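Local coordinates for DUF871 domain-containing protein (Enterococcus faecalis, PDB 2P0O) that is of unknown function but probably belongs with the 6-phospho-N-acetylmuramidases, joining a TIM-barrel domain to a cyclophilin-like one, at residues Q50-L55 with I89-T94; E73-K76 with S81-E84. One frame throughout, in Å; residues are numbered along the deposited sequence.

Interaction 1: Q50-L55 with I89-T94; sequences QRLTDL and IELGVT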
loop_
_atom_site.group_PDB
_atom_site.type_symbol
_atom_site.label_atom_id
_atom_site.label_comp_id
_atom_site.label_asym_id
_atom_site.label_seq_id
_atom_site.Cartn_x
_atom_site.Cartn_y
_atom_site.Cartn_z
ATOM N N GLN A 50 21.155 -5.558 -19.811
ATOM C CA GLN A 50 20.071 -5.647 -20.784
ATOM C C GLN A 50 18.705 -5.752 -20.111
ATOM O O GLN A 50 17.718 -5.219 -20.612
ATOM C CB GLN A 50 20.221 -6.767 -21.795
ATOM C CG GLN A 50 19.512 -6.427 -23.113
ATOM C CD GLN A 50 18.624 -7.561 -23.694
ATOM O OE1 GLN A 50 18.929 -8.128 -24.792
ATOM N NE2 GLN A 50 17.503 -7.889 -22.971
ATOM N N ARG A 51 18.664 -6.416 -18.949
ATOM C CA ARG A 51 17.452 -6.463 -18.115
ATOM C C ARG A 51 16.986 -5.059 -17.690
ATOM O O ARG A 51 15.801 -4.742 -17.708
ATOM C CB ARG A 51 17.669 -7.358 -16.885
ATOM C CG ARG A 51 17.478 -8.844 -17.191
ATOM C CD ARG A 51 17.760 -9.732 -16.009
ATOM N NE ARG A 51 18.100 -11.075 -16.470
ATOM C CZ ARG A 51 18.397 -12.110 -15.683
ATOM N NH1 ARG A 51 18.398 -11.993 -14.360
ATOM N NH2 ARG A 51 18.693 -13.279 -16.233
ATOM N N LEU A 52 17.935 -4.217 -17.294
ATOM C CA LEU A 52 17.647 -2.843 -16.886
ATOM C C LEU A 52 17.228 -2.009 -18.067
ATOM O O LEU A 52 16.351 -1.172 -17.914
ATOM C CB LEU A 52 18.861 -2.216 -16.197
ATOM C CG LEU A 52 18.710 -1.011 -15.204
ATOM C CD1 LEU A 52 17.791 -1.318 -14.007
ATOM C CD2 LEU A 52 20.078 -0.556 -14.693
ATOM N N THR A 53 17.855 -2.254 -19.275
ATOM C CA THR A 53 17.466 -1.596 -20.498
ATOM C C THR A 53 16.036 -1.985 -20.871
ATOM O O THR A 53 15.276 -1.144 -21.346
ATOM C CB THR A 53 18.476 -1.845 -21.689
ATOM O OG1 THR A 53 19.821 -1.535 -21.220
ATOM C CG2 THR A 53 18.113 -0.951 -22.914
ATOM N N ASP A 54 15.657 -3.255 -20.668
ATOM C CA ASP A 54 14.222 -3.737 -20.920
ATOM C C ASP A 54 13.232 -3.073 -19.943
ATOM O O ASP A 54 12.120 -2.671 -20.348
ATOM C CB ASP A 54 14.090 -5.256 -20.747
ATOM C CG ASP A 54 14.940 -6.047 -21.718
ATOM O OD1 ASP A 54 15.045 -5.663 -22.933
ATOM O OD2 ASP A 54 15.508 -7.082 -21.256
ATOM N N LEU A 55 13.619 -2.969 -18.672
ATOM C CA LEU A 55 12.701 -2.418 -17.653
ATOM C C LEU A 55 12.465 -0.902 -17.838
ATOM O O LEU A 55 11.319 -0.427 -17.805
ATOM C CB LEU A 55 13.175 -2.733 -16.210
ATOM C CG LEU A 55 12.361 -2.059 -15.077
ATOM C CD1 LEU A 55 10.935 -2.549 -15.078
ATOM C CD2 LEU A 55 12.968 -2.214 -13.670
ATOM N N ILE A 89 20.034 7.851 -17.336
ATOM C CA ILE A 89 18.825 8.661 -17.440
ATOM C C ILE A 89 18.137 8.328 -18.761
ATOM O O ILE A 89 16.917 8.134 -18.789
ATOM C CB ILE A 89 19.133 10.175 -17.288
ATOM C CG1 ILE A 89 19.447 10.496 -15.819
ATOM C CG2 ILE A 89 17.956 11.043 -17.803
ATOM C CD1 ILE A 89 20.416 11.663 -15.627
ATOM N N GLU A 90 18.940 8.220 -19.826
ATOM C CA GLU A 90 18.463 7.814 -21.150
ATOM C C GLU A 90 17.747 6.465 -21.113
ATOM O O GLU A 90 16.772 6.289 -21.841
ATOM C CB GLU A 90 19.623 7.818 -22.181
ATOM C CG GLU A 90 19.410 6.950 -23.449
ATOM C CD GLU A 90 18.724 7.700 -24.605
ATOM O OE1 GLU A 90 19.417 8.662 -25.201
ATOM O OE2 GLU A 90 17.509 7.301 -24.921
ATOM N N LEU A 91 18.272 5.544 -20.171
ATOM C CA LEU A 91 17.633 4.229 -20.023
ATOM C C LEU A 91 16.196 4.282 -19.492
ATOM O O LEU A 91 15.373 3.432 -19.844
ATOM C CB LEU A 91 18.442 3.349 -19.063
ATOM C CG LEU A 91 19.389 2.244 -19.596
ATOM C CD1 LEU A 91 20.732 2.851 -20.029
ATOM C CD2 LEU A 91 19.564 1.161 -18.503
ATOM N N GLY A 92 15.912 5.251 -18.616
ATOM C CA GLY A 92 14.612 5.336 -17.915
ATOM C C GLY A 92 14.736 5.223 -16.404
ATOM O O GLY A 92 13.731 5.112 -15.682
ATOM N N VAL A 93 15.968 5.263 -15.912
ATOM C CA VAL A 93 16.188 5.281 -14.468
ATOM C C VAL A 93 16.055 6.710 -13.934
ATOM O O VAL A 93 16.636 7.637 -14.482
ATOM C CB VAL A 93 17.542 4.650 -14.112
ATOM C CG1 VAL A 93 17.852 4.790 -12.615
ATOM C CG2 VAL A 93 17.542 3.190 -14.535
ATOM N N THR A 94 15.276 6.882 -12.869
ATOM C CA THR A 94 15.023 8.210 -12.322
ATOM C C THR A 94 15.673 8.442 -10.965
ATOM O O THR A 94 15.638 9.561 -10.436
ATOM C CB THR A 94 13.519 8.476 -12.184
ATOM O OG1 THR A 94 12.906 7.372 -11.502
ATOM C CG2 THR A 94 12.865 8.685 -13.554
HETATM O O HOH W 1 15.884 1.382 -21.279
#
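L91, on the last turn of helix 86-91, reaches across to L52 and T53 of helix 48-62. Its CB points at that helix but stops short of it, and the contact starts at CG, which lies 4.1 Å from T53 OG1. From there the two branches part company. CD1 makes no contact with 50-55, whereas CD2 does nearly all the touching: it sits 3.8 Å from T53 OG1 and 4.0 Å from L52 CG, and it also lies against the backbone where L52 runs into T53. One methyl group is thus seated between two successive side chains, each crossing L91 at about a right angle. L52 has CG anti to its backbone N (chi1 -157°), which carries the isobutyl group inward past L91; a wider apolar contact, 4.4 Å from L52 CG to V93 CG2, continues beyond the end of the shorter helix. T53 OG1 meets CD2 only by van der Waals contact; its hydrogen bond goes to the carbonyl of R49, one turn earlier.

No direct hydrogen bond links the two segments. Instead, a water donates to T53 O and to L91 O, 2.6 Å from each, and so bridges the helices and satisfies a carbonyl at the end of helix 86-91. That helix closes in a Schellman motif, with G92 at positive phi (118°) turning the chain toward V93 and strand 95-98.

Both helices lie outside the barrel strands, and strand 65-70 and short helix 72-76 come between them in the chain. L52 and V93 both rest on V68 of strand 65-70, so the buried side of the contact faces the barrel wall, while T53 lies on the exposed side of helix 48-62.

Interaction 2: E73-K76 with S81-E84; sequences EALK and SFDE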
loop_
_atom_site.group_PDB
_atom_site.type_symbol
_atom_site.label_atom_id
_atom_site.label_comp_id
_atom_site.label_asym_id
_atom_site.label_seq_id
_atom_site.Cartn_x
_atom_site.Cartn_y
_atom_site.Cartn_z
ATOM N N GLU A 73 29.929 -0.835 -6.437
ATOM C CA GLU A 73 30.678 -1.810 -7.260
ATOM C C GLU A 73 29.816 -2.483 -8.319
ATOM O O GLU A 73 30.244 -2.628 -9.466
ATOM C CB GLU A 73 31.380 -2.874 -6.396
ATOM C CG GLU A 73 32.812 -2.521 -5.974
ATOM C CD GLU A 73 33.527 -1.588 -6.972
ATOM O OE1 GLU A 73 33.853 -2.016 -8.113
ATOM O OE2 GLU A 73 33.759 -0.414 -6.603
ATOM N N ALA A 74 28.604 -2.880 -7.932
ATOM C CA ALA A 74 27.632 -3.436 -8.871
ATOM C C ALA A 74 27.260 -2.452 -9.991
ATOM O O ALA A 74 26.969 -2.875 -11.121
ATOM C CB ALA A 74 26.399 -3.907 -8.141
ATOM N N LEU A 75 27.276 -1.150 -9.685
ATOM C CA LEU A 75 27.012 -0.111 -10.686
ATOM C C LEU A 75 28.144 -0.007 -11.710
ATOM O O LEU A 75 27.888 0.073 -12.909
ATOM C CB LEU A 75 26.795 1.247 -10.018
ATOM C CG LEU A 75 26.550 2.428 -10.959
ATOM C CD1 LEU A 75 25.145 2.372 -11.542
ATOM C CD2 LEU A 75 26.807 3.747 -10.236
ATOM N N LYS A 76 29.384 0.012 -11.228
ATOM C CA LYS A 76 30.556 0.041 -12.105
ATOM C C LYS A 76 30.666 -1.246 -12.908
ATOM O O LYS A 76 30.929 -1.206 -14.105
ATOM C CB LYS A 76 31.833 0.300 -11.307
ATOM C CG LYS A 76 31.965 1.742 -10.835
ATOM C CD LYS A 76 32.711 1.843 -9.505
ATOM C CE LYS A 76 34.190 2.129 -9.687
ATOM N NZ LYS A 76 34.820 2.458 -8.381
ATOM N N SER A 81 28.781 4.467 -14.619
ATOM C CA SER A 81 29.520 5.175 -13.575
ATOM C C SER A 81 28.638 6.287 -13.000
ATOM O O SER A 81 27.832 6.914 -13.723
ATOM C CB SER A 81 30.854 5.731 -14.088
ATOM O OG SER A 81 30.669 6.907 -14.862
ATOM N N PHE A 82 28.797 6.520 -11.698
ATOM C CA PHE A 82 27.991 7.505 -10.989
ATOM C C PHE A 82 28.238 8.967 -11.442
ATOM O O PHE A 82 27.410 9.859 -11.220
ATOM C CB PHE A 82 28.221 7.361 -9.487
ATOM C CG PHE A 82 27.114 7.914 -8.665
ATOM C CD1 PHE A 82 25.976 7.155 -8.418
ATOM C CD2 PHE A 82 27.195 9.194 -8.144
ATOM C CE1 PHE A 82 24.932 7.659 -7.661
ATOM C CE2 PHE A 82 26.157 9.710 -7.392
ATOM C CZ PHE A 82 25.018 8.930 -7.141
ATOM N N ASP A 83 29.380 9.200 -12.072
ATOM C CA ASP A 83 29.758 10.541 -12.506
ATOM C C ASP A 83 29.318 10.812 -13.943
ATOM O O ASP A 83 29.396 11.950 -14.422
ATOM C CB ASP A 83 31.277 10.750 -12.357
ATOM C CG ASP A 83 31.752 10.629 -10.909
ATOM O OD1 ASP A 83 30.906 10.654 -9.974
ATOM O OD2 ASP A 83 32.978 10.508 -10.704
ATOM N N GLU A 84 28.865 9.760 -14.627
ATOM C CA GLU A 84 28.414 9.903 -16.029
ATOM C C GLU A 84 27.023 9.281 -16.155
ATOM O O GLU A 84 26.866 8.116 -16.574
ATOM C CB GLU A 84 29.420 9.229 -17.009
ATOM C CG GLU A 84 30.804 9.901 -17.040
ATOM C CD GLU A 84 30.736 11.370 -17.498
ATOM O OE1 GLU A 84 29.588 11.907 -17.591
ATOM O OE2 GLU A 84 31.832 11.989 -17.756
#
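L75 and F82 meet outside the ring of strands of the TIM barrel, in the connection that follows strand 65-70: short helix 72-76 carries the leucine, and the type I beta turn from S81 to E84 carries the phenylalanine. The tight part hangs on a single methyl group. With CG anti to the backbone N (chi1 178°), L75 extends CD2 to the start of the turn, where it lies 3.7 Å from F82 N. The same methyl is 4.0 Å from F82 CD1 and approaches the ring at its edge, in the ring plane, so this is not a face-on CH-pi contact. Both side chains are buried, and they cross at about a right angle. Around them, M98 of strand 95-98 touches L75 as well as F82, and A110 of helix 104-111 packs on the phenylalanine.

The outer side is looser. S81 points its CB away from the helix, and its backbone C comes near instead, 4.2 Å from L75 CD2. The end of K76 leads away from the turn, K76 CG staying 5.0 Å from S81 CA. K76 pairs within its own helix: NZ makes a salt bridge with E73 OE2 at 3.5 Å, on the exposed surface. No hydrogen bond joins the two segments. The turn is closed by its own backbone, through a hydrogen bond of 3.2 Å from E84 N to S81 O.

Interaction 2 is nested, along the chain, inside the loop closed by interaction 1; their centres are 14 Å apart and they do not touch. Helix 72-76 and helix 86-91 are consecutive, and F80, in the loop between them, packs on L91 of interaction 1 and L75 of interaction 2. Each contact relies on one leucine methyl, but the settings differ. Interaction 1 joins neighbouring barrel helices, is only partly buried, and adds a water bridge between carbonyls. Interaction 2 is local, buried and without any hydrogen bond across its segments, with its charged pair confined to one helix. Interaction 1 rests on strand 65-70, interaction 2 on strand 95-98.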